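Local coordinates for glycosyl hydrolases family 2, sugar binding domain protein (Bacteroides uniformis str. 3978 T3 ii, PDB 6D1P), which probably hydrolyses O-glycosidic bonds as a gut bacterial beta-glucuronidase of glycoside hydrolase family 2, at residues Q352-M356 / G604-Y610; H518-H522 / I775-N779; I554-D558 / E642-Y646. All coordinates share one frame; numbering follows the deposited sequence.

Interaction 1 of 3, residues Q352-M356 / G604-Y610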
loop_
_atom_site.group_PDB
_atom_site.type_symbol
_atom_site.label_atom_id
_atom_site.label_comp_id
_atom_site.label_asym_id
_atom_site.label_seq_id
_atom_site.Cartn_x
_atom_site.Cartn_y
_atom_site.Cartn_z
ATOM N N GLN A 352 -30.203 -9.836 -15.163
ATOM C CA GLN A 352 -29.580 -9.788 -16.480
ATOM C C GLN A 352 -29.257 -11.192 -16.980
ATOM O O GLN A 352 -29.385 -11.489 -18.179
ATOM C CB GLN A 352 -28.316 -8.935 -16.414
ATOM C CG GLN A 352 -27.949 -8.195 -17.694
ATOM C CD GLN A 352 -26.673 -7.354 -17.517
ATOM O OE1 GLN A 352 -25.935 -7.541 -16.552
ATOM N NE2 GLN A 352 -26.413 -6.442 -18.448
ATOM N N ILE A 353 -28.843 -12.068 -16.063
ATOM C CA ILE A 353 -28.526 -13.447 -16.410
ATOM C C ILE A 353 -29.799 -14.199 -16.783
ATOM O O ILE A 353 -29.876 -14.832 -17.846
ATOM C CB ILE A 353 -27.784 -14.125 -15.240
ATOM C CG1 ILE A 353 -26.429 -13.442 -15.018
ATOM C CG2 ILE A 353 -27.648 -15.623 -15.476
ATOM C CD1 ILE A 353 -25.582 -14.048 -13.944
ATOM N N LYS A 354 -30.807 -14.141 -15.905
ATOM C CA LYS A 354 -32.092 -14.773 -16.185
ATOM C C LYS A 354 -32.649 -14.330 -17.535
ATOM O O LYS A 354 -33.081 -15.159 -18.339
ATOM C CB LYS A 354 -33.082 -14.458 -15.066
ATOM C CG LYS A 354 -34.458 -15.068 -15.304
ATOM C CD LYS A 354 -34.433 -16.575 -15.130
ATOM C CE LYS A 354 -35.795 -17.192 -15.464
ATOM N NZ LYS A 354 -35.861 -18.597 -14.962
ATOM N N GLU A 355 -32.591 -13.025 -17.820
ATOM C CA GLU A 355 -33.071 -12.494 -19.093
ATOM C C GLU A 355 -32.245 -12.957 -20.278
ATOM O O GLU A 355 -32.712 -12.839 -21.415
ATOM C CB GLU A 355 -33.071 -10.968 -19.055
ATOM C CG GLU A 355 -34.119 -10.445 -18.127
ATOM C CD GLU A 355 -33.941 -8.986 -17.795
ATOM O OE1 GLU A 355 -33.141 -8.308 -18.486
ATOM O OE2 GLU A 355 -34.597 -8.528 -16.824
ATOM N N MET A 356 -31.008 -13.407 -20.047
ATOM C CA MET A 356 -30.211 -13.962 -21.130
ATOM C C MET A 356 -30.706 -15.356 -21.511
ATOM O O MET A 356 -30.405 -15.842 -22.604
ATOM C CB MET A 356 -28.733 -14.003 -20.726
ATOM C CG MET A 356 -27.758 -14.327 -21.862
ATOM S SD MET A 356 -26.042 -14.556 -21.267
ATOM C CE MET A 356 -26.330 -15.748 -19.960
ATOM N N GLY A 604 -21.304 -4.440 -16.035
ATOM C CA GLY A 604 -22.577 -4.941 -16.501
ATOM C C GLY A 604 -22.987 -4.462 -17.873
ATOM O O GLY A 604 -24.055 -4.851 -18.347
ATOM N N THR A 605 -22.190 -3.635 -18.522
ATOM C CA THR A 605 -22.517 -3.212 -19.875
ATOM C C THR A 605 -22.435 -4.423 -20.793
ATOM O O THR A 605 -21.377 -5.060 -20.863
ATOM C CB THR A 605 -21.575 -2.114 -20.366
ATOM O OG1 THR A 605 -21.518 -1.040 -19.403
ATOM C CG2 THR A 605 -22.056 -1.582 -21.710
ATOM N N PRO A 606 -23.505 -4.771 -21.510
ATOM C CA PRO A 606 -23.468 -5.968 -22.364
ATOM C C PRO A 606 -22.534 -5.832 -23.558
ATOM O O PRO A 606 -22.518 -4.811 -24.246
ATOM C CB PRO A 606 -24.925 -6.119 -22.823
ATOM C CG PRO A 606 -25.733 -5.413 -21.755
ATOM C CD PRO A 606 -24.874 -4.300 -21.244
ATOM N N LYS A 607 -21.742 -6.880 -23.788
ATOM C CA LYS A 607 -21.100 -7.076 -25.077
ATOM C C LYS A 607 -22.127 -7.617 -26.069
ATOM O O LYS A 607 -23.222 -8.036 -25.698
ATOM C CB LYS A 607 -19.926 -8.059 -24.971
ATOM C CG LYS A 607 -18.913 -7.768 -23.862
ATOM C CD LYS A 607 -17.757 -8.757 -23.922
ATOM C CE LYS A 607 -16.820 -8.604 -22.721
ATOM N NZ LYS A 607 -15.777 -9.686 -22.583
ATOM N N GLU A 608 -21.758 -7.634 -27.345
ATOM C CA GLU A 608 -22.692 -8.147 -28.340
ATOM C C GLU A 608 -22.809 -9.666 -28.306
ATOM O O GLU A 608 -23.773 -10.216 -28.856
ATOM C CB GLU A 608 -22.290 -7.639 -29.726
ATOM C CG GLU A 608 -22.091 -6.110 -29.716
ATOM C CD GLU A 608 -22.463 -5.429 -31.022
ATOM O OE1 GLU A 608 -23.539 -5.751 -31.617
ATOM O OE2 GLU A 608 -21.668 -4.576 -31.461
ATOM N N SER A 609 -21.894 -10.351 -27.628
ATOM C CA SER A 609 -22.054 -11.781 -27.422
ATOM C C SER A 609 -23.185 -12.102 -26.461
ATOM O O SER A 609 -23.700 -13.222 -26.495
ATOM C CB SER A 609 -20.763 -12.371 -26.888
ATOM O OG SER A 609 -20.301 -11.589 -25.795
ATOM N N TYR A 610 -23.563 -11.164 -25.580
ATOM C CA TYR A 610 -24.703 -11.404 -24.696
ATOM C C TYR A 610 -25.969 -11.735 -25.496
ATOM O O TYR A 610 -26.807 -12.513 -25.031
ATOM C CB TYR A 610 -24.928 -10.182 -23.795
ATOM C CG TYR A 610 -26.179 -10.236 -22.913
ATOM C CD1 TYR A 610 -27.413 -9.759 -23.379
ATOM C CD2 TYR A 610 -26.123 -10.738 -21.610
ATOM C CE1 TYR A 610 -28.563 -9.795 -22.566
ATOM C CE2 TYR A 610 -27.268 -10.787 -20.797
ATOM C CZ TYR A 610 -28.487 -10.313 -21.288
ATOM O OH TYR A 610 -29.614 -10.352 -20.486
HETATM O O HOH W 1 -31.064 -7.660 -20.211
#
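Met-356 on helix 343-356 and Tyr-610 on helix 609-617 bring their backbones to 7.0 Å between CA atoms, while Gln-352 and Gly-604 stand 8.5 Å apart by the same measure. The phenol of Tyr-610 bridges the nearer gap. With CG anti to the backbone N (chi1 174°), the ring reaches across to the helix, where its OH donates to the carbonyl O of Gln-352 at 2.6 Å, in the carbonyl plane and on a lone pair. That oxygen lies at the ring edge and also takes a weak bond from Met-356 N, whose better bond is to Ile-353 O. Met-356 CG lies over one face of the same ring, 4.1 Å from its centroid in a CH-pi contact; SD makes an oblique Met-aromatic contact at 4.5 Å from that centroid. Water 1 donates both to the phenolic OH and to Glu-355 OE1, linking the phenol to the exposed Glu-355. Beside this, the extended chain of Gln-352 runs out to the loop, and its NE2 donates to Gly-604 O at 2.8 Å in an almost straight bond (177°) lying in the plane of the side-chain amide. Pro-606 CG packs against that nitrogen at 3.5 Å. Gly-604 has a positive phi of 91°, at which a side chain would jam against the preceding carbonyl. The contact thus joins one helix of the TIM barrel domain to helix 609-617 and the loop leading into it; Gln-614 of helix 609-617 bonds to Glu-355 O, Phe-613 packs on Met-356, and Phe-578 touches Gln-352.

Interaction 2 of 3, residues H518-H522 / I775-N779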
loop_
_atom_site.group_PDB
_atom_site.type_symbol
_atom_site.label_atom_id
_atom_site.label_comp_id
_atom_site.label_asym_id
_atom_site.label_seq_id
_atom_site.Cartn_x
_atom_site.Cartn_y
_atom_site.Cartn_z
ATOM N N HIS A 518 -12.245 -8.481 -26.108
ATOM C CA HIS A 518 -12.050 -7.076 -25.782
ATOM C C HIS A 518 -13.287 -6.337 -26.265
ATOM O O HIS A 518 -13.470 -6.153 -27.471
ATOM C CB HIS A 518 -10.790 -6.590 -26.488
ATOM C CG HIS A 518 -10.244 -5.289 -25.997
ATOM N ND1 HIS A 518 -10.288 -4.906 -24.675
ATOM C CD2 HIS A 518 -9.550 -4.321 -26.647
ATOM C CE1 HIS A 518 -9.681 -3.739 -24.540
ATOM N NE2 HIS A 518 -9.226 -3.363 -25.722
ATOM N N ALA A 519 -14.166 -5.963 -25.334
ATOM C CA ALA A 519 -15.370 -5.227 -25.698
ATOM C C ALA A 519 -15.037 -4.083 -26.650
ATOM O O ALA A 519 -14.091 -3.310 -26.423
ATOM C CB ALA A 519 -16.062 -4.694 -24.445
ATOM N N GLY A 520 -15.779 -4.033 -27.760
ATOM C CA GLY A 520 -15.637 -3.000 -28.771
ATOM C C GLY A 520 -14.576 -3.241 -29.822
ATOM O O GLY A 520 -14.396 -2.387 -30.697
ATOM N N ARG A 521 -13.847 -4.354 -29.761
ATOM C CA ARG A 521 -12.936 -4.735 -30.839
ATOM C C ARG A 521 -13.652 -5.712 -31.779
ATOM O O ARG A 521 -14.304 -6.650 -31.312
ATOM C CB ARG A 521 -11.660 -5.358 -30.271
ATOM C CG ARG A 521 -10.736 -5.945 -31.317
ATOM C CD ARG A 521 -9.554 -6.623 -30.646
ATOM N NE ARG A 521 -8.608 -5.637 -30.129
ATOM C CZ ARG A 521 -7.654 -5.916 -29.238
ATOM N NH1 ARG A 521 -7.527 -7.152 -28.757
ATOM N NH2 ARG A 521 -6.830 -4.957 -28.813
ATOM N N HIS A 522 -13.537 -5.484 -33.096
ATOM C CA HIS A 522 -14.163 -6.341 -34.103
ATOM C C HIS A 522 -13.169 -6.610 -35.231
ATOM O O HIS A 522 -12.038 -6.112 -35.230
ATOM C CB HIS A 522 -15.458 -5.718 -34.644
ATOM C CG HIS A 522 -16.372 -5.237 -33.569
ATOM N ND1 HIS A 522 -17.297 -6.057 -32.959
ATOM C CD2 HIS A 522 -16.460 -4.036 -32.944
ATOM C CE1 HIS A 522 -17.938 -5.372 -32.026
ATOM N NE2 HIS A 522 -17.453 -4.142 -32.001
ATOM N N ILE A 775 -5.181 0.706 -21.740
ATOM C CA ILE A 775 -6.028 -0.263 -22.417
ATOM C C ILE A 775 -5.566 -0.361 -23.861
ATOM O O ILE A 775 -5.250 0.649 -24.500
ATOM C CB ILE A 775 -7.521 0.146 -22.295
ATOM C CG1 ILE A 775 -8.453 -0.854 -22.955
ATOM C CG2 ILE A 775 -7.756 1.481 -22.924
ATOM C CD1 ILE A 775 -9.927 -0.551 -22.682
ATOM N N GLN A 776 -5.538 -1.586 -24.379
ATOM C CA GLN A 776 -5.273 -1.778 -25.800
ATOM C C GLN A 776 -6.367 -1.141 -26.645
ATOM O O GLN A 776 -7.548 -1.178 -26.288
ATOM C CB GLN A 776 -5.188 -3.258 -26.131
ATOM C CG GLN A 776 -3.927 -3.917 -25.628
ATOM C CD GLN A 776 -3.931 -5.397 -25.959
ATOM O OE1 GLN A 776 -4.697 -5.848 -26.817
ATOM N NE2 GLN A 776 -3.102 -6.162 -25.261
ATOM N N ALA A 777 -5.968 -0.563 -27.772
ATOM C CA ALA A 777 -6.924 0.056 -28.678
ATOM C C ALA A 777 -7.871 -0.995 -29.265
ATOM O O ALA A 777 -7.522 -2.169 -29.418
ATOM C CB ALA A 777 -6.184 0.781 -29.795
ATOM N N ALA A 778 -9.094 -0.563 -29.568
ATOM C CA ALA A 778 -10.135 -1.411 -30.143
ATOM C C ALA A 778 -10.386 -0.878 -31.548
ATOM O O ALA A 778 -11.074 0.134 -31.712
ATOM C CB ALA A 778 -11.401 -1.382 -29.298
ATOM N N ASN A 779 -9.794 -1.535 -32.547
ATOM C CA ASN A 779 -9.808 -1.053 -33.932
ATOM C C ASN A 779 -9.327 0.398 -34.014
ATOM O O ASN A 779 -9.983 1.265 -34.593
ATOM C CB ASN A 779 -11.199 -1.227 -34.560
ATOM C CG ASN A 779 -11.661 -2.674 -34.534
ATOM O OD1 ASN A 779 -12.623 -3.022 -33.847
ATOM N ND2 ASN A 779 -10.960 -3.533 -35.271
HETATM O O HOH W 2 -8.103 -3.619 -32.125
HETATM O O HOH W 3 -4.925 -8.965 -27.736
#
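Arg-521 and Ala-778, whose CA atoms are only 4.4 Å apart, mark where a type II beta turn, His-518 to Arg-521, in a loop of the TIM barrel domain meets strand 774-776, an outer strand of a C-terminal antiparallel sheet, and the loop just after it. Gly-520 occupies the turn position with positive phi, and Arg-521 N closes the turn onto His-518 O. The tight part lies around His-518 and Ala-778. The imidazole presents its edge to the strand, NE2 donating to Gln-776 O at 2.8 Å in the ring plane, though it reaches that oxygen from above the carbonyl plane. Ile-775 CG1 abuts CE1 of the same ring at 3.5 Å, and Ala-778 CB presses on Gly-520 O. Arg-521, bent at chi3 (-75°), folds its guanidinium so that His-518 CD2 lies over the centre of one face. Its NH2 grips two acceptors near the guanidinium plane: Gln-776 OE1, on a lone pair, and Ala-777 O at 2.9 Å, met almost end-on to its carbonyl. The looser side is bridged by solvent. Water 2 accepts from Arg-521 NE and Asn-779 N and donates to Ala-777 O, whereas water 3 takes only a weak bond from Arg-521 NH1 and donates to Gln-776 OE1. At the far end the ring of His-522 is engaged elsewhere, with ND1 bonded to Tyr-626, NE2 to Ser-629 and the ring stacked on Trp-630. Its backbone is instead clasped by the amide of Asn-779: OD1 accepts from His-522 N at 2.7 Å on a lone pair, while ND2 returns a bond to His-522 O at 2.8 Å.

Interaction 3 of 3, residues I554-D558 / E642-Y646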
loop_
_atom_site.group_PDB
_atom_site.type_symbol
_atom_site.label_atom_id
_atom_site.label_comp_id
_atom_site.label_asym_id
_atom_site.label_seq_id
_atom_site.Cartn_x
_atom_site.Cartn_y
_atom_site.Cartn_z
ATOM N N ILE A 554 -18.077 -14.336 -31.012
ATOM C CA ILE A 554 -19.490 -14.462 -31.355
ATOM C C ILE A 554 -19.722 -15.726 -32.180
ATOM O O ILE A 554 -20.643 -16.508 -31.915
ATOM C CB ILE A 554 -19.945 -13.184 -32.087
ATOM C CG1 ILE A 554 -20.329 -12.123 -31.046
ATOM C CG2 ILE A 554 -21.068 -13.467 -33.079
ATOM C CD1 ILE A 554 -20.257 -10.723 -31.557
ATOM N N ARG A 555 -18.849 -15.961 -33.157
ATOM C CA ARG A 555 -18.884 -17.185 -33.933
ATOM C C ARG A 555 -18.645 -18.407 -33.059
ATOM O O ARG A 555 -19.277 -19.453 -33.262
ATOM C CB ARG A 555 -17.843 -17.105 -35.042
ATOM C CG ARG A 555 -18.214 -16.119 -36.148
ATOM C CD ARG A 555 -17.036 -15.879 -37.057
ATOM N NE ARG A 555 -17.425 -15.214 -38.292
ATOM C CZ ARG A 555 -17.771 -13.930 -38.379
ATOM N NH1 ARG A 555 -17.790 -13.160 -37.291
ATOM N NH2 ARG A 555 -18.099 -13.412 -39.553
ATOM N N LEU A 556 -17.732 -18.302 -32.083
ATOM C CA LEU A 556 -17.442 -19.450 -31.225
ATOM C C LEU A 556 -18.640 -19.791 -30.361
ATOM O O LEU A 556 -18.987 -20.971 -30.214
ATOM C CB LEU A 556 -16.208 -19.187 -30.350
ATOM C CG LEU A 556 -15.691 -20.294 -29.400
ATOM C CD1 LEU A 556 -14.211 -20.070 -29.074
ATOM C CD2 LEU A 556 -16.487 -20.389 -28.087
ATOM N N PHE A 557 -19.282 -18.773 -29.773
ATOM C CA PHE A 557 -20.485 -19.022 -28.988
ATOM C C PHE A 557 -21.595 -19.582 -29.874
ATOM O O PHE A 557 -22.286 -20.539 -29.503
ATOM C CB PHE A 557 -20.968 -17.733 -28.319
ATOM C CG PHE A 557 -20.073 -17.214 -27.221
ATOM C CD1 PHE A 557 -19.544 -18.062 -26.265
ATOM C CD2 PHE A 557 -19.796 -15.847 -27.136
ATOM C CE1 PHE A 557 -18.732 -17.569 -25.236
ATOM C CE2 PHE A 557 -19.000 -15.335 -26.128
ATOM C CZ PHE A 557 -18.456 -16.192 -25.170
ATOM N N ASP A 558 -21.783 -18.972 -31.047
ATOM C CA ASP A 558 -22.799 -19.394 -32.006
ATOM C C ASP A 558 -22.655 -20.881 -32.320
ATOM O O ASP A 558 -23.577 -21.673 -32.100
ATOM C CB ASP A 558 -22.656 -18.535 -33.273
ATOM C CG ASP A 558 -23.829 -18.670 -34.231
ATOM O OD1 ASP A 558 -23.873 -17.879 -35.188
ATOM O OD2 ASP A 558 -24.702 -19.540 -34.045
ATOM N N GLU A 642 -20.787 -8.643 -45.068
ATOM C CA GLU A 642 -21.641 -9.502 -44.267
ATOM C C GLU A 642 -22.217 -8.757 -43.067
ATOM O O GLU A 642 -21.532 -7.955 -42.420
ATOM C CB GLU A 642 -20.843 -10.718 -43.799
ATOM C CG GLU A 642 -21.538 -11.620 -42.802
ATOM C CD GLU A 642 -20.528 -12.325 -41.908
ATOM O OE1 GLU A 642 -19.948 -11.648 -41.008
ATOM O OE2 GLU A 642 -20.289 -13.535 -42.133
ATOM N N ILE A 643 -23.495 -9.028 -42.786
ATOM C CA ILE A 643 -24.208 -8.528 -41.616
ATOM C C ILE A 643 -24.880 -9.723 -40.954
ATOM O O ILE A 643 -25.627 -10.458 -41.607
ATOM C CB ILE A 643 -25.259 -7.456 -41.988
ATOM C CG1 ILE A 643 -24.607 -6.166 -42.454
ATOM C CG2 ILE A 643 -26.191 -7.147 -40.823
ATOM C CD1 ILE A 643 -24.328 -6.124 -43.934
ATOM N N LEU A 644 -24.609 -9.928 -39.668
ATOM C CA LEU A 644 -25.235 -11.005 -38.911
ATOM C C LEU A 644 -26.263 -10.425 -37.952
ATOM O O LEU A 644 -26.084 -9.337 -37.408
ATOM C CB LEU A 644 -24.200 -11.812 -38.117
ATOM C CG LEU A 644 -22.910 -12.211 -38.835
ATOM C CD1 LEU A 644 -21.827 -12.717 -37.835
ATOM C CD2 LEU A 644 -23.181 -13.229 -39.932
ATOM N N VAL A 645 -27.337 -11.160 -37.725
ATOM C CA VAL A 645 -28.365 -10.719 -36.797
ATOM C C VAL A 645 -28.633 -11.841 -35.816
ATOM O O VAL A 645 -28.735 -13.010 -36.209
ATOM C CB VAL A 645 -29.660 -10.313 -37.523
ATOM C CG1 VAL A 645 -30.708 -9.944 -36.509
ATOM C CG2 VAL A 645 -29.395 -9.139 -38.454
ATOM N N TYR A 646 -28.749 -11.498 -34.548
ATOM C CA TYR A 646 -29.008 -12.500 -33.526
ATOM C C TYR A 646 -30.413 -12.245 -32.995
ATOM O O TYR A 646 -30.654 -11.289 -32.251
ATOM C CB TYR A 646 -27.903 -12.503 -32.455
ATOM C CG TYR A 646 -26.671 -13.162 -33.045
ATOM C CD1 TYR A 646 -26.494 -14.554 -32.971
ATOM C CD2 TYR A 646 -25.739 -12.419 -33.774
ATOM C CE1 TYR A 646 -25.395 -15.173 -33.560
ATOM C CE2 TYR A 646 -24.646 -13.029 -34.371
ATOM C CZ TYR A 646 -24.489 -14.413 -34.265
ATOM O OH TYR A 646 -23.411 -15.015 -34.858
HETATM O O HOH W 4 -18.963 -15.756 -41.137
#
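Tyr-646 and Asp-558 meet where helix 550-564 lies over strand 641-647, the axes of the two short segments 12.0 Å apart at closest and their N-to-C directions 47° apart. The phenolic OH of Tyr-646 donates to Asp-558 OD1 at 2.9 Å, coming from above the carboxylate plane, which stands steeply to the ring. Asp-558 CG is anti to the backbone N (chi1 -168°), which swings the carboxylate toward the strand. Both its oxygens are satisfied: OD1 also accepts from Ala-673 N, and OD2 is bonded to the hydroxyl of Tyr-616. Three such bonds hold the buried carboxylate and would probably steady its negative charge. Ile-554 CG2 approaches the same phenol obliquely, 3.7 Å from Tyr-646 CZ. A phenylalanine in place of Tyr-646 would probably leave Asp-558 OD1 with one donor fewer and the carboxylate less firmly held. Toward the start of the strand segment, Arg-555 reaches out with its chain extended from CG to NE and meets Glu-642 coming from the opposite direction. NH2 and OE1 form a salt bridge at 2.9 Å, whose hydrogen bond is weak because its angle at the hydrogen is only 124°. Water 4 completes the link, accepting from Arg-555 NH2 at 3.0 Å and donating to Glu-642 OE2 at 2.8 Å, so both carboxylate oxygens have a partner. Arg-555 NH1 is bound instead to Ser-551 O, one turn back in the helix, and Leu-644 CD1 lies over one face of the guanidinium. Side chains of alternate strand residues, 642, 644 and 646, make these contacts, a helix-on-sheet interface between the TIM barrel domain and the beta domain that follows it.

Overall arrangement
Interactions 1 and 3 have centres about 15 Å apart and touch directly, Ser-609 and Glu-608 packing on Phe-557 and Ile-554 of helix 550-564. Interaction 2 lies about 18 Å from the centre of each; it touches interaction 1 where Lys-607 meets Ala-519 and Glu-608 meets His-522, but not interaction 3. Along the chain the first segments come in the order 352-356, 518-522 and 554-558; 604-610, 642-646 and 775-779 follow. Interaction 1 therefore crosses the other two, and interaction 3 is nested within the loop closed by interaction 2. Together they join the TIM barrel domain internally and to two separate C-terminal beta-sheet regions, with 604-610 adjoining both junctions.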